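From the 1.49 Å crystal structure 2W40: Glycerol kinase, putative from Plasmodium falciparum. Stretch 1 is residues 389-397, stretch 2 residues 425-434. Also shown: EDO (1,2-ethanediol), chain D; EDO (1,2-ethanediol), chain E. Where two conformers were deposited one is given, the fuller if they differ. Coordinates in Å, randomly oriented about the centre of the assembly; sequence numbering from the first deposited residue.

Stretch 1, residues 389-397: AFQLNEIVD
Stretch 2 (425-434) QFNSDIINTK

The contact is a close, mainly apolar packing of two helical segments of one chain, with two asparagines taking part, running in the same general direction and joined by no hydrogen bond between them. Residues 389-397 are helical throughout, within a helix that extends beyond both ends of the stretch, with phi/psi near -60/-42. From Gln425 the second stretch continues a helix begun earlier in the chain. The axes approach to 8.8 Å with a signed crossing angle of -39°, and the two stretches together bury 466 Å².

Register is fixed by two pairs one helical turn apart: Ala389 CA lies 5.0 Å from Asn427 CA, and Asn393 CA lies 4.6 Å from Ile431 CA. The small side chain of Ala389 points toward the second helix, its CB 3.6 Å from Phe426 CD2, at the edge of that ring, and 3.8 Å from Asn427 ND2. Phe426 (chi1 t, chi2 81°) also directs its edge toward the face of Phe390 (chi1 m, chi2 -59°) in an offset edge-to-face pair, with ring centroids 5.8 Å apart and planes at 86°; Phe390 CZ and Phe426 CZ are separated by 4.1 Å. Phe390 leaves its backbone sideways, but its ring reaches the partner helix, where CD1 of Phe390 lies 3.8 Å from Ile430 CG2.

Ile430 (m, m) points toward the first helix. Ile431 (p, t) has the largest covered area of any residue here, 80 Å², and its CG2 lies 4.0 Å from Ala389 O and 3.9 Å from Asn393 CB. Its CD1 is 4.2 Å from Leu392 CD2, Leu392 being t, p, while Val396 CG2 (chi1 t) is 4.4 Å from Ile431 CB. Asn427 (chi1 m) adds a polar atom to this surface, its OD1 3.7 Å from Leu392 CD2.

Asn393 (chi1 t, chi2 48°) brings OD1 within 3.3 Å of Ile430 O, but both atoms are acceptors and no hydrogen bond forms; this OD1 is satisfied elsewhere in the structure.

After the second helix, Asn432 leaves helical conformation with positive phi (46/53), and Thr433 follows in an extended conformation (-142/137). The turn is secured within its own stretch: Ser428 OG donates to Thr433 O at 2.8 Å, and Thr433 OG1 (chi1 m) to Ile431 O at 3.0 Å. Thr433 points toward the first helix, with OG1 4.2 Å from Val396 CG1. Exposed Asn432 accepts at OD1 a 2.7 Å hydrogen bond from O1 of the chain E ethanediol, probably a crystallisation component.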

ATOM      1  N   ALA C 389       7.480  -4.584 -15.374  1.00  8.23           N
ATOM      2  CA  ALA C 389       7.217  -5.311 -16.612  1.00  8.45           C
ATOM      3  C   ALA C 389       6.089  -4.783 -17.425  1.00  6.94           C
ATOM      4  O   ALA C 389       6.240  -4.554 -18.632  1.00  9.20           O
ATOM      5  CB  ALA C 389       7.084  -6.827 -16.331  1.00  8.21           C
ATOM      6  N   PHE C 390       4.956  -4.503 -16.740  1.00  5.81           N
ATOM      7  CA  PHE C 390       3.836  -3.902 -17.470  1.00  6.97           C
ATOM      8  C   PHE C 390       4.151  -2.561 -18.126  1.00  7.33           C
ATOM      9  O   PHE C 390       3.689  -2.289 -19.235  1.00  8.20           O
ATOM     10  CB  PHE C 390       2.643  -3.769 -16.527  1.00  8.29           C
ATOM     11  CG  PHE C 390       1.963  -5.080 -16.200  1.00  8.46           C
ATOM     12  CD1 PHE C 390       1.401  -5.911 -17.205  1.00 10.44           C
ATOM     13  CD2 PHE C 390       1.895  -5.511 -14.878  1.00 10.04           C
ATOM     14  CE1 PHE C 390       0.763  -7.119 -16.838  1.00  8.73           C
ATOM     15  CE2 PHE C 390       1.265  -6.687 -14.549  1.00 11.27           C
ATOM     16  CZ  PHE C 390       0.749  -7.504 -15.542  1.00  9.79           C
ATOM     17  N   GLN C 391       4.913  -1.736 -17.416  1.00  6.44           N
ATOM     18  CA  GLN C 391       5.326  -0.466 -18.007  1.00  7.00           C
ATOM     19  C   GLN C 391       6.278  -0.672 -19.226  1.00  7.49           C
ATOM     20  O   GLN C 391       6.168   0.025 -20.266  1.00 10.37           O
ATOM     21  CB  GLN C 391       6.010   0.387 -16.912  1.00  7.73           C
ATOM     22  CG  GLN C 391       5.029   1.054 -15.915  1.00 12.04           C
ATOM     23  CD  GLN C 391       5.798   1.824 -14.905  1.00  9.20           C
ATOM     24  OE1 GLN C 391       6.014   3.000 -15.072  1.00 13.46           O
ATOM     25  NE2 GLN C 391       6.292   1.132 -13.852  1.00 11.56           N
ATOM     26  N   LEU C 392       7.199  -1.627 -19.073  1.00  8.69           N
ATOM     27  CA  LEU C 392       8.125  -1.919 -20.140  1.00  8.95           C
ATOM     28  C   LEU C 392       7.380  -2.394 -21.378  1.00  8.29           C
ATOM     29  O   LEU C 392       7.717  -2.050 -22.499  1.00  9.66           O
ATOM     30  CB  LEU C 392       9.161  -2.909 -19.618  1.00  9.55           C
ATOM     31  CG  LEU C 392      10.301  -3.093 -20.621  1.00 10.23           C
ATOM     32  CD1 LEU C 392      11.084  -1.789 -20.966  1.00 10.04           C
ATOM     33  CD2 LEU C 392      11.210  -4.241 -20.169  1.00 12.42           C
ATOM     34  N   ASN C 393       6.328  -3.196 -21.182  1.00  8.67           N
ATOM     35  CA  ASN C 393       5.523  -3.681 -22.296  1.00  8.95           C
ATOM     36  C   ASN C 393       4.881  -2.550 -23.088  1.00  8.87           C
ATOM     37  O   ASN C 393       4.860  -2.548 -24.318  1.00 11.61           O
ATOM     38  CB  ASN C 393       4.452  -4.594 -21.759  1.00 10.29           C
ATOM     39  CG  ASN C 393       3.595  -5.157 -22.865  1.00 10.98           C
ATOM     40  OD1 ASN C 393       4.110  -5.648 -23.883  1.00 14.21           O
ATOM     41  ND2 ASN C 393       2.249  -5.178 -22.636  1.00 14.06           N
ATOM     42  N   GLU C 394       4.396  -1.557 -22.340  1.00 10.04           N
ATOM     43  CA  GLU C 394       3.868  -0.360 -23.012  1.00 11.30           C
ATOM     44  C   GLU C 394       4.908   0.393 -23.897  1.00 10.51           C
ATOM     45  O   GLU C 394       4.627   0.831 -25.026  1.00 10.33           O
ATOM     46  CB  GLU C 394       3.206   0.617 -22.015  1.00 12.23           C
ATOM     47  CG  GLU C 394       2.060  -0.019 -21.304  1.00 12.00           C
ATOM     48  CD  GLU C 394       1.178   0.963 -20.517  1.00 15.24           C
ATOM     49  OE1 GLU C 394       1.388   2.206 -20.568  1.00 16.93           O
ATOM     50  OE2 GLU C 394       0.213   0.455 -19.830  1.00 17.73           O
ATOM     51  N   ILE C 395       6.094   0.532 -23.374  1.00 10.04           N
ATOM     52  CA  ILE C 395       7.247   1.047 -24.070  1.00  9.67           C
ATOM     53  C   ILE C 395       7.552   0.233 -25.314  1.00 10.21           C
ATOM     54  O   ILE C 395       7.773   0.817 -26.390  1.00 10.47           O
ATOM     55  CB  ILE C 395       8.474   1.206 -23.137  1.00  9.69           C
ATOM     56  CG1 ILE C 395       8.242   2.403 -22.182  1.00 10.35           C
ATOM     57  CG2 ILE C 395       9.787   1.422 -23.905  1.00  9.87           C
ATOM     58  CD1 ILE C 395       9.229   2.487 -20.985  1.00 10.36           C
ATOM     59  N   VAL C 396       7.565  -1.096 -25.189  1.00  9.35           N
ATOM     60  CA  VAL C 396       7.891  -1.959 -26.349  1.00 10.36           C
ATOM     61  C   VAL C 396       6.835  -1.793 -27.443  1.00  9.47           C
ATOM     62  O   VAL C 396       7.114  -1.737 -28.647  1.00 11.71           O
ATOM     63  CB  VAL C 396       8.069  -3.403 -25.944  1.00 10.08           C
ATOM     64  CG1 VAL C 396       8.156  -4.329 -27.266  1.00 10.69           C
ATOM     65  CG2 VAL C 396       9.332  -3.485 -24.990  1.00  8.19           C
ATOM     66  N   ASP C 397       5.581  -1.661 -27.017  1.00 12.35           N
ATOM     67  CA  ASP C 397       4.523  -1.445 -27.983  0.50 12.36           C
ATOM     68  C   ASP C 397       4.718  -0.114 -28.736  1.00 13.49           C
ATOM     69  O   ASP C 397       4.508  -0.051 -29.978  1.00 13.39           O
ATOM     70  CB  ASP C 397       3.151  -1.516 -27.328  0.50 13.46           C
ATOM     71  CG  ASP C 397       2.729  -2.943 -26.953  0.50 16.11           C
ATOM     72  OD1 ASP C 397       3.266  -3.950 -27.507  0.50 19.79           O
ATOM     73  OD2 ASP C 397       1.863  -3.047 -26.067  0.50 21.70           O
ATOM     74  N   GLN C 425      11.877 -13.730 -16.290  1.00  9.08           N
ATOM     75  CA  GLN C 425      10.922 -14.587 -16.999  1.00  9.65           C
ATOM     76  C   GLN C 425       9.561 -13.859 -17.159  1.00 11.30           C
ATOM     77  O   GLN C 425       8.976 -13.873 -18.207  1.00 11.13           O
ATOM     78  CB  GLN C 425      10.779 -15.915 -16.279  1.00  9.94           C
ATOM     79  CG  GLN C 425       9.884 -16.868 -17.083  1.00 10.58           C
ATOM     80  CD  GLN C 425      10.442 -17.213 -18.471  1.00 12.51           C
ATOM     81  OE1 GLN C 425      11.491 -17.835 -18.549  1.00 16.63           O
ATOM     82  NE2 GLN C 425       9.750 -16.855 -19.492  1.00 13.93           N
ATOM     83  N   PHE C 426       9.139 -13.197 -16.082  1.00  9.70           N
ATOM     84  CA  PHE C 426       7.875 -12.418 -16.117  1.00  9.74           C
ATOM     85  C   PHE C 426       7.973 -11.284 -17.139  1.00 10.09           C
ATOM     86  O   PHE C 426       7.035 -11.045 -17.880  1.00 10.85           O
ATOM     87  CB  PHE C 426       7.538 -11.869 -14.747  1.00  9.93           C
ATOM     88  CG  PHE C 426       6.201 -11.265 -14.673  1.00 10.42           C
ATOM     89  CD1 PHE C 426       5.072 -12.032 -14.519  1.00 11.08           C
ATOM     90  CD2 PHE C 426       5.998  -9.898 -14.795  1.00  9.96           C
ATOM     91  CE1 PHE C 426       3.834 -11.501 -14.447  1.00 12.92           C
ATOM     92  CE2 PHE C 426       4.722  -9.382 -14.748  1.00 12.39           C
ATOM     93  CZ  PHE C 426       3.663 -10.180 -14.556  1.00 12.44           C
ATOM     94  N   ASN C 427       9.116 -10.594 -17.165  1.00 10.48           N
ATOM     95  CA  ASN C 427       9.320  -9.551 -18.190  1.00  9.57           C
ATOM     96  C   ASN C 427       9.208 -10.110 -19.595  1.00  9.56           C
ATOM     97  O   ASN C 427       8.508  -9.611 -20.453  1.00 10.14           O
ATOM     98  CB  ASN C 427      10.711  -8.855 -18.017  1.00 10.47           C
ATOM     99  CG  ASN C 427      10.686  -7.738 -16.981  1.00 11.32           C
ATOM    100  OD1 ASN C 427      10.749  -6.557 -17.351  1.00 16.48           O
ATOM    101  ND2 ASN C 427      10.578  -8.089 -15.702  1.00 12.63           N
ATOM    102  N   SER C 428       9.906 -11.250 -19.829  1.00 10.00           N
ATOM    103  CA  SER C 428       9.899 -11.859 -21.181  1.00 11.18           C
ATOM    104  C   SER C 428       8.504 -12.299 -21.566  1.00 10.70           C
ATOM    105  O   SER C 428       8.063 -12.012 -22.696  1.00 12.76           O
ATOM    106  CB  SER C 428      10.848 -13.053 -21.254  1.00 11.16           C
ATOM    107  OG  SER C 428      10.832 -13.580 -22.576  1.00 14.76           O
ATOM    108  N   ASP C 429       7.780 -12.891 -20.578  1.00 10.89           N
ATOM    109  CA  ASP C 429       6.409 -13.320 -20.725  1.00 12.56           C
ATOM    110  C   ASP C 429       5.491 -12.102 -21.103  1.00 13.64           C
ATOM    111  O   ASP C 429       4.738 -12.104 -22.123  1.00 13.82           O
ATOM    112  CB  ASP C 429       5.892 -13.946 -19.476  1.00 12.33           C
ATOM    113  CG  ASP C 429       6.386 -15.311 -19.214  1.00 17.04           C
ATOM    114  OD1 ASP C 429       7.055 -15.910 -20.089  1.00 15.49           O
ATOM    115  OD2 ASP C 429       6.084 -15.810 -18.085  1.00 17.57           O
ATOM    116  N   ILE C 430       5.566 -11.045 -20.325  1.00 12.09           N
ATOM    117  CA  ILE C 430       4.618  -9.916 -20.556  1.00 13.70           C
ATOM    118  C   ILE C 430       4.979  -9.080 -21.762  1.00 14.57           C
ATOM    119  O   ILE C 430       4.069  -8.673 -22.507  1.00 15.99           O
ATOM    120  CB  ILE C 430       4.502  -9.061 -19.350  1.00 12.54           C
ATOM    121  CG1 ILE C 430       3.813  -9.801 -18.224  1.00 12.38           C
ATOM    122  CG2 ILE C 430       3.818  -7.646 -19.616  1.00 13.48           C
ATOM    123  CD1 ILE C 430       2.346 -10.384 -18.457  1.00 15.59           C
ATOM    124  N   ILE C 431       6.255  -8.799 -21.989  1.00 14.87           N
ATOM    125  CA  ILE C 431       6.668  -8.015 -23.215  1.00 15.89           C
ATOM    126  C   ILE C 431       6.702  -8.859 -24.493  1.00 17.61           C
ATOM    127  O   ILE C 431       6.948  -8.265 -25.575  1.00 18.90           O
ATOM    128  CB  ILE C 431       7.985  -7.202 -23.030  1.00 16.35           C
ATOM    129  CG1 ILE C 431       9.259  -8.074 -23.093  1.00 19.94           C
ATOM    130  CG2 ILE C 431       7.951  -6.422 -21.687  1.00 14.86           C
ATOM    131  CD1 ILE C 431      10.604  -7.362 -22.893  1.00 18.83           C
ATOM    132  N   ASN C 432       6.532 -10.190 -24.330  1.00 16.08           N
ATOM    133  CA  ASN C 432       6.618 -11.221 -25.392  1.00 15.60           C
ATOM    134  C   ASN C 432       7.875 -11.048 -26.349  1.00 16.20           C
ATOM    135  O   ASN C 432       7.735 -10.962 -27.585  1.00 15.59           O
ATOM    136  CB  ASN C 432       5.346 -11.253 -26.172  1.00 16.74           C
ATOM    137  CG  ASN C 432       5.183 -12.564 -27.058  1.00 16.39           C
ATOM    138  OD1 ASN C 432       5.770 -13.628 -26.795  1.00 21.67           O
ATOM    139  ND2 ASN C 432       4.459 -12.388 -28.194  1.00 25.35           N
ATOM    140  N   THR C 433       9.036 -10.967 -25.735  1.00 15.09           N
ATOM    141  CA  THR C 433      10.282 -10.662 -26.417  1.00 15.17           C
ATOM    142  C   THR C 433      11.359 -11.481 -25.818  1.00 15.20           C
ATOM    143  O   THR C 433      11.404 -11.636 -24.575  1.00 17.11           O
ATOM    144  CB  THR C 433      10.680  -9.137 -26.306  1.00 14.75           C
ATOM    145  OG1 THR C 433       9.647  -8.249 -26.880  1.00 17.77           O
ATOM    146  CG2 THR C 433      12.038  -8.797 -27.025  1.00 16.09           C
ATOM    147  N   LYS C 434      12.213 -12.052 -26.689  1.00 14.45           N
ATOM    148  CA  LYS C 434      13.416 -12.737 -26.234  1.00 14.47           C
ATOM    149  C   LYS C 434      14.338 -11.731 -25.545  1.00 13.81           C
ATOM    150  O   LYS C 434      14.605 -10.622 -26.086  1.00 15.81           O
ATOM    151  CB  LYS C 434      14.227 -13.438 -27.423  1.00 14.89           C
ATOM    152  CG  LYS C 434      15.387 -14.184 -26.903  1.00 17.29           C
ATOM    153  CD  LYS C 434      16.071 -15.230 -27.843  1.00 22.48           C
ATOM    154  CE  LYS C 434      16.674 -14.624 -29.020  1.00 26.91           C
ATOM    155  NZ  LYS C 434      17.142 -15.614 -30.093  1.00 26.49           N
TER
HETATM  156  C1  EDO D1516       0.672   0.725 -24.953  1.00 27.36           C
HETATM  157  O1  EDO D1516       0.637  -0.748 -25.140  1.00 36.34           O
HETATM  158  C2  EDO D1516       1.972   1.494 -25.288  1.00 22.80           C
HETATM  159  O2  EDO D1516       2.119   2.408 -26.415  1.00 26.01           O
HETATM  160  C1  EDO E1518       8.693 -14.322 -28.389  1.00 30.02           C
HETATM  161  O1  EDO E1518       7.563 -15.135 -28.111  1.00 32.08           O
HETATM  162  C2  EDO E1518       9.338 -14.094 -27.047  1.00 29.79           C
HETATM  163  O2  EDO E1518      10.142 -15.196 -26.652  1.00 25.39           O